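Glutamine synthetase (Streptomyces coelicolor, PDB 4BAX) belongs to the glutamine synthetase family and forms a ten-chain assembly whose subunits each combine a beta-grasp domain with a catalytic domain. Local coordinates at residues K5-W10 against L20-K25; L37-F42 against L59-S64. All coordinates share one frame; numbering follows the deposited sequence.

Contact 1 (K5-W10 against L20-K25); sequences KAEYIW and LRSKTK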
ATOM      1  N   LYS A   5      14.387   0.237 -41.210  1.00 38.60           N
ATOM      2  CA  LYS A   5      13.364  -0.645 -40.686  1.00 36.24           C
ATOM      3  C   LYS A   5      12.044  -0.431 -41.415  1.00 35.06           C
ATOM      4  O   LYS A   5      11.639   0.714 -41.675  1.00 35.14           O
ATOM      5  CB  LYS A   5      13.196  -0.396 -39.199  1.00 35.42           C
ATOM      6  CG  LYS A   5      14.422  -0.799 -38.388  1.00 35.20           C
ATOM      7  CD  LYS A   5      14.147  -0.611 -36.907  1.00 35.01           C
ATOM      8  CE  LYS A   5      14.669   0.693 -36.386  1.00 34.83           C
ATOM      9  NZ  LYS A   5      16.003   0.454 -35.805  1.00 34.93           N
ATOM     10  N   ALA A   6      11.398  -1.540 -41.764  1.00 34.07           N
ATOM     11  CA  ALA A   6      10.078  -1.518 -42.384  1.00 33.39           C
ATOM     12  C   ALA A   6       9.094  -2.329 -41.540  1.00 32.76           C
ATOM     13  O   ALA A   6       9.301  -3.523 -41.288  1.00 32.50           O
ATOM     14  CB  ALA A   6      10.148  -2.074 -43.793  1.00 33.76           C
ATOM     15  N   GLU A   7       8.021  -1.679 -41.099  1.00 32.48           N
ATOM     16  CA  GLU A   7       7.004  -2.373 -40.311  1.00 31.98           C
ATOM     17  C   GLU A   7       5.860  -2.838 -41.197  1.00 30.71           C
ATOM     18  O   GLU A   7       5.063  -2.029 -41.689  1.00 29.97           O
ATOM     19  CB  GLU A   7       6.467  -1.463 -39.209  1.00 32.97           C
ATOM     20  CG  GLU A   7       5.619  -2.186 -38.146  1.00 34.24           C
ATOM     21  CD  GLU A   7       6.430  -3.023 -37.153  1.00 35.50           C
ATOM     22  OE1 GLU A   7       7.679  -3.012 -37.208  1.00 36.14           O
ATOM     23  OE2 GLU A   7       5.813  -3.727 -36.328  1.00 35.93           O
ATOM     24  N   TYR A   8       5.777  -4.155 -41.373  1.00 30.38           N
ATOM     25  CA  TYR A   8       4.761  -4.744 -42.229  1.00 30.27           C
ATOM     26  C   TYR A   8       3.520  -4.984 -41.399  1.00 30.77           C
ATOM     27  O   TYR A   8       3.560  -5.692 -40.393  1.00 31.15           O
ATOM     28  CB  TYR A   8       5.244  -6.054 -42.834  1.00 29.67           C
ATOM     29  CG  TYR A   8       6.098  -5.901 -44.073  1.00 29.06           C
ATOM     30  CD1 TYR A   8       7.192  -5.036 -44.092  1.00 28.47           C
ATOM     31  CD2 TYR A   8       5.841  -6.644 -45.219  1.00 28.93           C
ATOM     32  CE1 TYR A   8       7.994  -4.913 -45.221  1.00 28.29           C
ATOM     33  CE2 TYR A   8       6.645  -6.514 -46.368  1.00 28.56           C
ATOM     34  CZ  TYR A   8       7.718  -5.651 -46.361  1.00 28.34           C
ATOM     35  OH  TYR A   8       8.516  -5.532 -47.499  1.00 28.28           O
ATOM     36  N   ILE A   9       2.435  -4.356 -41.818  1.00 30.59           N
ATOM     37  CA  ILE A   9       1.182  -4.363 -41.093  1.00 29.94           C
ATOM     38  C   ILE A   9       0.134  -5.031 -41.957  1.00 29.47           C
ATOM     39  O   ILE A   9       0.052  -4.766 -43.168  1.00 30.28           O
ATOM     40  CB  ILE A   9       0.756  -2.904 -40.709  1.00 17.61           C
ATOM     41  CG1 ILE A   9       1.770  -2.323 -39.704  1.00 17.25           C
ATOM     42  CG2 ILE A   9      -0.645  -2.829 -40.123  1.00 13.23           C
ATOM     43  CD1 ILE A   9       1.890  -0.770 -39.697  1.00 18.63           C
ATOM     44  N   TRP A  10      -0.650  -5.920 -41.364  1.00 28.07           N
ATOM     45  CA  TRP A  10      -1.729  -6.520 -42.129  1.00 27.13           C
ATOM     46  C   TRP A  10      -2.942  -6.780 -41.245  1.00 26.38           C
ATOM     47  O   TRP A  10      -2.869  -6.580 -40.035  1.00 25.52           O
ATOM     48  CB  TRP A  10      -1.280  -7.780 -42.883  1.00 27.20           C
ATOM     49  CG  TRP A  10      -1.053  -9.006 -42.022  1.00 27.54           C
ATOM     50  CD1 TRP A  10      -1.933 -10.034 -41.820  1.00 27.60           C
ATOM     51  CD2 TRP A  10       0.131  -9.344 -41.280  1.00 27.86           C
ATOM     52  NE1 TRP A  10      -1.374 -10.986 -40.994  1.00 27.75           N
ATOM     53  CE2 TRP A  10      -0.111 -10.590 -40.649  1.00 27.86           C
ATOM     54  CE3 TRP A  10       1.364  -8.715 -41.078  1.00 28.20           C
ATOM     55  CZ2 TRP A  10       0.838 -11.220 -39.836  1.00 28.03           C
ATOM     56  CZ3 TRP A  10       2.312  -9.348 -40.261  1.00 28.46           C
ATOM     57  CH2 TRP A  10       2.042 -10.585 -39.657  1.00 28.32           C
ATOM     58  N   LEU A  20      -5.399  -6.304 -36.489  1.00 27.12           N
ATOM     59  CA  LEU A  20      -4.124  -5.888 -37.049  1.00 26.03           C
ATOM     60  C   LEU A  20      -2.984  -6.791 -36.567  1.00 25.86           C
ATOM     61  O   LEU A  20      -2.990  -7.258 -35.435  1.00 25.05           O
ATOM     62  CB  LEU A  20      -3.825  -4.437 -36.725  1.00 25.37           C
ATOM     63  CG  LEU A  20      -4.701  -3.434 -37.442  1.00 25.35           C
ATOM     64  CD1 LEU A  20      -4.845  -2.210 -36.559  1.00 24.75           C
ATOM     65  CD2 LEU A  20      -4.094  -3.078 -38.813  1.00 25.85           C
ATOM     66  N   ARG A  21      -2.061  -7.099 -37.464  1.00 27.14           N
ATOM     67  CA  ARG A  21      -0.831  -7.804 -37.121  1.00 28.27           C
ATOM     68  C   ARG A  21       0.370  -7.044 -37.710  1.00 28.65           C
ATOM     69  O   ARG A  21       0.254  -6.321 -38.723  1.00 28.23           O
ATOM     70  CB  ARG A  21      -0.848  -9.257 -37.600  1.00 29.13           C
ATOM     71  CG  ARG A  21      -2.105 -10.016 -37.232  1.00 30.30           C
ATOM     72  CD  ARG A  21      -2.127 -10.409 -35.768  1.00 30.82           C
ATOM     73  NE  ARG A  21      -3.318 -11.185 -35.474  1.00 31.65           N
ATOM     74  CZ  ARG A  21      -3.392 -12.072 -34.488  1.00 32.35           C
ATOM     75  NH1 ARG A  21      -2.323 -12.298 -33.720  1.00 32.83           N
ATOM     76  NH2 ARG A  21      -4.519 -12.751 -34.282  1.00 32.01           N
ATOM     77  N   SER A  22       1.510  -7.176 -37.049  1.00 29.03           N
ATOM     78  CA  SER A  22       2.700  -6.523 -37.537  1.00 29.35           C
ATOM     79  C   SER A  22       3.988  -7.217 -37.126  1.00 29.86           C
ATOM     80  O   SER A  22       4.047  -7.899 -36.089  1.00 29.98           O
ATOM     81  CB  SER A  22       2.706  -5.047 -37.133  1.00 29.14           C
ATOM     82  OG  SER A  22       3.414  -4.857 -35.929  1.00 29.02           O
ATOM     83  N   LYS A  23       4.969  -7.129 -38.027  1.00 29.91           N
ATOM     84  CA  LYS A  23       6.361  -7.440 -37.729  1.00 29.69           C
ATOM     85  C   LYS A  23       7.346  -6.549 -38.497  1.00 30.15           C
ATOM     86  O   LYS A  23       7.002  -5.910 -39.505  1.00 30.21           O
ATOM     87  CB  LYS A  23       6.670  -8.925 -37.931  1.00 29.36           C
ATOM     88  CG  LYS A  23       6.112  -9.542 -39.152  1.00 29.50           C
ATOM     89  CD  LYS A  23       6.558 -10.980 -39.250  1.00 30.23           C
ATOM     90  CE  LYS A  23       5.934 -11.625 -40.469  1.00 31.58           C
ATOM     91  NZ  LYS A  23       6.883 -12.545 -41.155  1.00 32.66           N
ATOM     92  N   THR A  24       8.587  -6.568 -38.020  1.00 30.24           N
ATOM     93  CA  THR A  24       9.658  -5.724 -38.523  1.00 29.76           C
ATOM     94  C   THR A  24      10.587  -6.441 -39.461  1.00 30.73           C
ATOM     95  O   THR A  24      11.076  -7.546 -39.159  1.00 31.01           O
ATOM     96  CB  THR A  24      10.516  -5.158 -37.368  1.00 28.67           C
ATOM     97  OG1 THR A  24       9.678  -4.613 -36.337  1.00 28.18           O
ATOM     98  CG2 THR A  24      11.528  -4.135 -37.881  1.00 28.04           C
ATOM     99  N   LYS A  25      10.854  -5.786 -40.583  1.00 31.45           N
ATOM    100  CA  LYS A  25      11.801  -6.291 -41.555  1.00 32.50           C
ATOM    101  C   LYS A  25      12.961  -5.294 -41.643  1.00 32.62           C
ATOM    102  O   LYS A  25      12.751  -4.067 -41.717  1.00 31.76           O
ATOM    103  CB  LYS A  25      11.115  -6.421 -42.915  1.00 33.69           C
ATOM    104  CG  LYS A  25      11.928  -7.076 -44.019  1.00 34.63           C
ATOM    105  CD  LYS A  25      10.976  -7.431 -45.168  1.00 35.68           C
ATOM    106  CE  LYS A  25      11.630  -8.323 -46.224  1.00 36.72           C
ATOM    107  NZ  LYS A  25      11.323  -9.780 -45.977  1.00 36.99           N
TER
HETATM  108  O   HOH W   1       7.751  -5.506 -34.567  1.00 27.20           O
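Three hydrogen bonds grip Thr24 OG1: it donates to Glu7 OE1 at 2.7 Å and accepts from a water and from Arg70 NH2. This cluster lies on one face of the antiparallel beta hairpin that opens the beta-grasp domain. Glu7 has CG anti to its backbone N (chi1 -168°) and bends at chi2, which lays its carboxylate across Ser22 and Thr24. Glu7 OE1 accepts the Thr24 OG1 bond on its syn lone pair, while Glu7 OE2 accepts the hydrogen bond from Ser22 OG, 2.7 Å away, on its anti lone pair. Arg70 also forms a salt bridge to OE1, so the carboxylate is probably kept ionised. Farther along the same face, Ile9 CG2 meets Leu20 CD2 at 3.7 Å. Ala6-Lys25, Tyr8-Lys23 and Trp10-Arg21 are the hydrogen-bonded pairs, each closed by two backbone bonds, and their side chains occupy the other face. The guanidinium end of Arg21 leads away from the hairpin, to a salt bridge with Asp12 and to backbone oxygens of the second subunit. Trp10 CG sits between its backbone N and carbonyl carbon (chi1 73°), folding the indole over Arg21, whose CB makes a CH-pi contact 3.5 Å from the six-membered ring centroid, while Lys23 CG lies at the ring edge.

Contact 2 (L37-F42 against L59-S64); sequences LPVWGF and LKPVFS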
ATOM      1  N   LEU A  37       9.676  -2.551 -52.610  1.00 49.70           N
ATOM      2  CA  LEU A  37       9.520  -3.260 -51.353  1.00 45.67           C
ATOM      3  C   LEU A  37       9.197  -4.711 -51.570  1.00 43.56           C
ATOM      4  O   LEU A  37       8.254  -5.046 -52.288  1.00 43.26           O
ATOM      5  CB  LEU A  37       8.437  -2.615 -50.497  1.00 43.80           C
ATOM      6  CG  LEU A  37       8.799  -1.244 -49.945  1.00 42.32           C
ATOM      7  CD1 LEU A  37       7.557  -0.599 -49.388  1.00 41.78           C
ATOM      8  CD2 LEU A  37       9.881  -1.398 -48.864  1.00 41.77           C
ATOM      9  N   PRO A  38       9.973  -5.579 -50.924  1.00 42.27           N
ATOM     10  CA  PRO A  38       9.797  -7.019 -51.108  1.00 42.19           C
ATOM     11  C   PRO A  38       8.440  -7.484 -50.562  1.00 42.17           C
ATOM     12  O   PRO A  38       7.965  -6.963 -49.542  1.00 41.68           O
ATOM     13  CB  PRO A  38      10.953  -7.631 -50.290  1.00 41.93           C
ATOM     14  CG  PRO A  38      11.471  -6.528 -49.413  1.00 41.57           C
ATOM     15  CD  PRO A  38      11.164  -5.240 -50.124  1.00 41.54           C
ATOM     16  N   VAL A  39       7.836  -8.462 -51.239  1.00 42.52           N
ATOM     17  CA  VAL A  39       6.683  -9.165 -50.687  1.00 42.51           C
ATOM     18  C   VAL A  39       7.219 -10.086 -49.630  1.00 42.56           C
ATOM     19  O   VAL A  39       8.406 -10.423 -49.650  1.00 42.52           O
ATOM     20  CB  VAL A  39       5.855  -9.937 -51.747  1.00 20.48           C
ATOM     21  CG1 VAL A  39       5.691  -9.114 -53.022  1.00 20.70           C
ATOM     22  CG2 VAL A  39       6.486 -11.301 -52.037  1.00 20.05           C
ATOM     23  N   TRP A  40       6.365 -10.440 -48.679  1.00 42.66           N
ATOM     24  CA  TRP A  40       6.805 -11.227 -47.544  1.00 43.08           C
ATOM     25  C   TRP A  40       5.763 -12.286 -47.190  1.00 44.32           C
ATOM     26  O   TRP A  40       4.733 -12.410 -47.839  1.00 44.08           O
ATOM     27  CB  TRP A  40       7.060 -10.302 -46.355  1.00 42.29           C
ATOM     28  CG  TRP A  40       8.046 -10.814 -45.364  1.00 41.64           C
ATOM     29  CD1 TRP A  40       8.798 -11.955 -45.457  1.00 41.41           C
ATOM     30  CD2 TRP A  40       8.413 -10.190 -44.129  1.00 40.92           C
ATOM     31  NE1 TRP A  40       9.603 -12.083 -44.346  1.00 41.09           N
ATOM     32  CE2 TRP A  40       9.386 -11.011 -43.517  1.00 40.93           C
ATOM     33  CE3 TRP A  40       8.012  -9.022 -43.481  1.00 40.22           C
ATOM     34  CZ2 TRP A  40       9.961 -10.696 -42.284  1.00 40.50           C
ATOM     35  CZ3 TRP A  40       8.579  -8.721 -42.253  1.00 40.03           C
ATOM     36  CH2 TRP A  40       9.543  -9.551 -41.670  1.00 40.02           C
ATOM     37  N   GLY A  41       6.015 -13.033 -46.134  1.00 46.19           N
ATOM     38  CA  GLY A  41       5.097 -14.083 -45.768  1.00 48.32           C
ATOM     39  C   GLY A  41       5.033 -14.227 -44.268  1.00 50.11           C
ATOM     40  O   GLY A  41       5.823 -13.618 -43.538  1.00 50.46           O
ATOM     41  N   PHE A  42       4.083 -15.025 -43.805  1.00 51.27           N
ATOM     42  CA  PHE A  42       3.983 -15.338 -42.397  1.00 52.48           C
ATOM     43  C   PHE A  42       3.232 -16.644 -42.229  1.00 54.35           C
ATOM     44  O   PHE A  42       2.704 -17.211 -43.194  1.00 53.90           O
ATOM     45  CB  PHE A  42       3.312 -14.212 -41.615  1.00 51.91           C
ATOM     46  CG  PHE A  42       1.895 -13.990 -41.985  1.00 51.65           C
ATOM     47  CD1 PHE A  42       1.563 -13.140 -43.033  1.00 51.70           C
ATOM     48  CD2 PHE A  42       0.881 -14.632 -41.294  1.00 51.50           C
ATOM     49  CE1 PHE A  42       0.238 -12.934 -43.387  1.00 51.59           C
ATOM     50  CE2 PHE A  42      -0.446 -14.431 -41.642  1.00 51.57           C
ATOM     51  CZ  PHE A  42      -0.766 -13.578 -42.693  1.00 51.58           C
ATOM     52  N   LEU A  59       2.505 -11.603 -47.887  1.00 38.92           N
ATOM     53  CA  LEU A  59       2.291 -10.194 -47.630  1.00 36.57           C
ATOM     54  C   LEU A  59       2.664  -9.382 -48.853  1.00 35.74           C
ATOM     55  O   LEU A  59       3.807  -9.494 -49.353  1.00 35.43           O
ATOM     56  CB  LEU A  59       3.136  -9.762 -46.435  1.00 35.71           C
ATOM     57  CG  LEU A  59       2.615 -10.364 -45.120  1.00 35.12           C
ATOM     58  CD1 LEU A  59       3.525 -10.067 -43.911  1.00 34.84           C
ATOM     59  CD2 LEU A  59       1.171  -9.921 -44.856  1.00 34.77           C
ATOM     60  N   LYS A  60       1.698  -8.635 -49.378  1.00 34.96           N
ATOM     61  CA  LYS A  60       1.964  -7.801 -50.520  1.00 34.32           C
ATOM     62  C   LYS A  60       1.696  -6.337 -50.163  1.00 33.45           C
ATOM     63  O   LYS A  60       0.559  -5.982 -49.878  1.00 33.39           O
ATOM     64  CB  LYS A  60       1.072  -8.223 -51.687  1.00 34.77           C
ATOM     65  CG  LYS A  60       1.332  -7.480 -52.957  1.00 36.01           C
ATOM     66  CD  LYS A  60       0.238  -7.857 -53.945  1.00 37.68           C
ATOM     67  CE  LYS A  60       0.390  -7.120 -55.261  1.00 39.07           C
ATOM     68  NZ  LYS A  60       1.741  -7.458 -55.805  1.00 39.85           N
ATOM     69  N   PRO A  61       2.744  -5.490 -50.184  1.00 32.71           N
ATOM     70  CA  PRO A  61       2.646  -4.058 -49.850  1.00 32.26           C
ATOM     71  C   PRO A  61       1.627  -3.352 -50.746  1.00 32.52           C
ATOM     72  O   PRO A  61       1.610  -3.600 -51.957  1.00 33.02           O
ATOM     73  CB  PRO A  61       4.058  -3.525 -50.150  1.00 32.25           C
ATOM     74  CG  PRO A  61       4.959  -4.723 -50.052  1.00 32.38           C
ATOM     75  CD  PRO A  61       4.145  -5.949 -50.307  1.00 32.50           C
ATOM     76  N   VAL A  62       0.746  -2.540 -50.167  1.00 32.17           N
ATOM     77  CA  VAL A  62      -0.211  -1.782 -50.973  1.00 32.46           C
ATOM     78  C   VAL A  62      -0.107  -0.298 -50.652  1.00 32.82           C
ATOM     79  O   VAL A  62      -0.562   0.557 -51.419  1.00 32.87           O
ATOM     80  CB  VAL A  62      -1.669  -2.294 -50.788  1.00 32.55           C
ATOM     81  CG1 VAL A  62      -1.756  -3.761 -51.168  1.00 32.42           C
ATOM     82  CG2 VAL A  62      -2.144  -2.082 -49.354  1.00 32.36           C
ATOM     83  N   PHE A  63       0.449  -0.005 -49.480  1.00 33.40           N
ATOM     84  CA  PHE A  63       0.584   1.368 -49.018  1.00 33.95           C
ATOM     85  C   PHE A  63       1.773   1.452 -48.079  1.00 33.41           C
ATOM     86  O   PHE A  63       2.007   0.519 -47.314  1.00 32.46           O
ATOM     87  CB  PHE A  63      -0.694   1.825 -48.319  1.00 34.78           C
ATOM     88  CG  PHE A  63      -0.593   3.201 -47.703  1.00 35.87           C
ATOM     89  CD1 PHE A  63      -0.904   4.323 -48.464  1.00 36.77           C
ATOM     90  CD2 PHE A  63      -0.209   3.380 -46.373  1.00 36.05           C
ATOM     91  CE1 PHE A  63      -0.822   5.607 -47.921  1.00 37.31           C
ATOM     92  CE2 PHE A  63      -0.129   4.657 -45.819  1.00 36.52           C
ATOM     93  CZ  PHE A  63      -0.438   5.774 -46.596  1.00 37.10           C
ATOM     94  N   SER A  64       2.485   2.582 -48.104  1.00 34.00           N
ATOM     95  CA  SER A  64       3.637   2.802 -47.209  1.00 33.94           C
ATOM     96  C   SER A  64       3.752   4.270 -46.809  1.00 33.39           C
ATOM     97  O   SER A  64       3.335   5.164 -47.549  1.00 33.18           O
ATOM     98  CB  SER A  64       4.952   2.308 -47.824  1.00 34.52           C
ATOM     99  OG  SER A  64       5.394   3.192 -48.847  1.00 35.19           O
TER
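Leu59 forms the apolar centre, with its branched end against the edge of the Phe42 ring. Leu59 CD2 lies near the ring plane, 3.5 Å from Phe42 CE1, and Leu59 CG lies 3.6 Å from Phe42 CD1; the two side chains cross at about a right angle. Phe42 CG is placed between its own backbone N and carbonyl carbon (chi1 65°), which brings the ring back to Leu59 although its first bond does not head there. Closer to the backbone, Trp40 CB and Leu59 CB pack at 4.0 Å on a shared face of the sheet, but Trp40 CG stands anti to its backbone N (chi1 -154°) and the indole leaves Leu59 behind. Farther along, the Pro61 ring packs against residues 37-39: its CG meets Leu37 CB at 4.1 Å and passes close to the carbonyl oxygen of Pro38, while CD lies near Val39.

The polar edge is a single antiparallel hydrogen-bonded pair, Trp40 with Leu59. Trp40 N donates to a lone pair of Leu59 O at 2.8 Å, nearly straight at the hydrogen (163°), and Leu59 N returns a bond to Trp40 O from above that carbonyl plane. Toward Leu37 the chain gives up strand pairing. Strand 40-43 is an outermost strand of this chain's beta-grasp sheet. Strand 56-66 runs between it and strand 75-82, where Val62 and Phe63 form a classic beta bulge opposite Leu78, and Phe63 reaches Glu192 and Asp195 of helix 190-210.

How the contacts relate
Contacts 1 and 2 follow one another along the chain and lie at opposite ends of one five-stranded sheet, yet their centres are only about 9 Å apart. Side chains bridge them directly: Tyr8 OH lies 2.6 Å from Pro38 O and Lys23 NZ 2.8 Å from Gly41 O, both probable hydrogen bonds. Trp40 meets the Tyr8 ring edge-to-face and makes cation-pi contacts with Lys23 and Lys25, while Trp10 stacks on Phe42. At contact 1 the sheet continues into the second subunit through Thr24, and the side chain of Leu20 lies about 6 Å from a bound sodium ion.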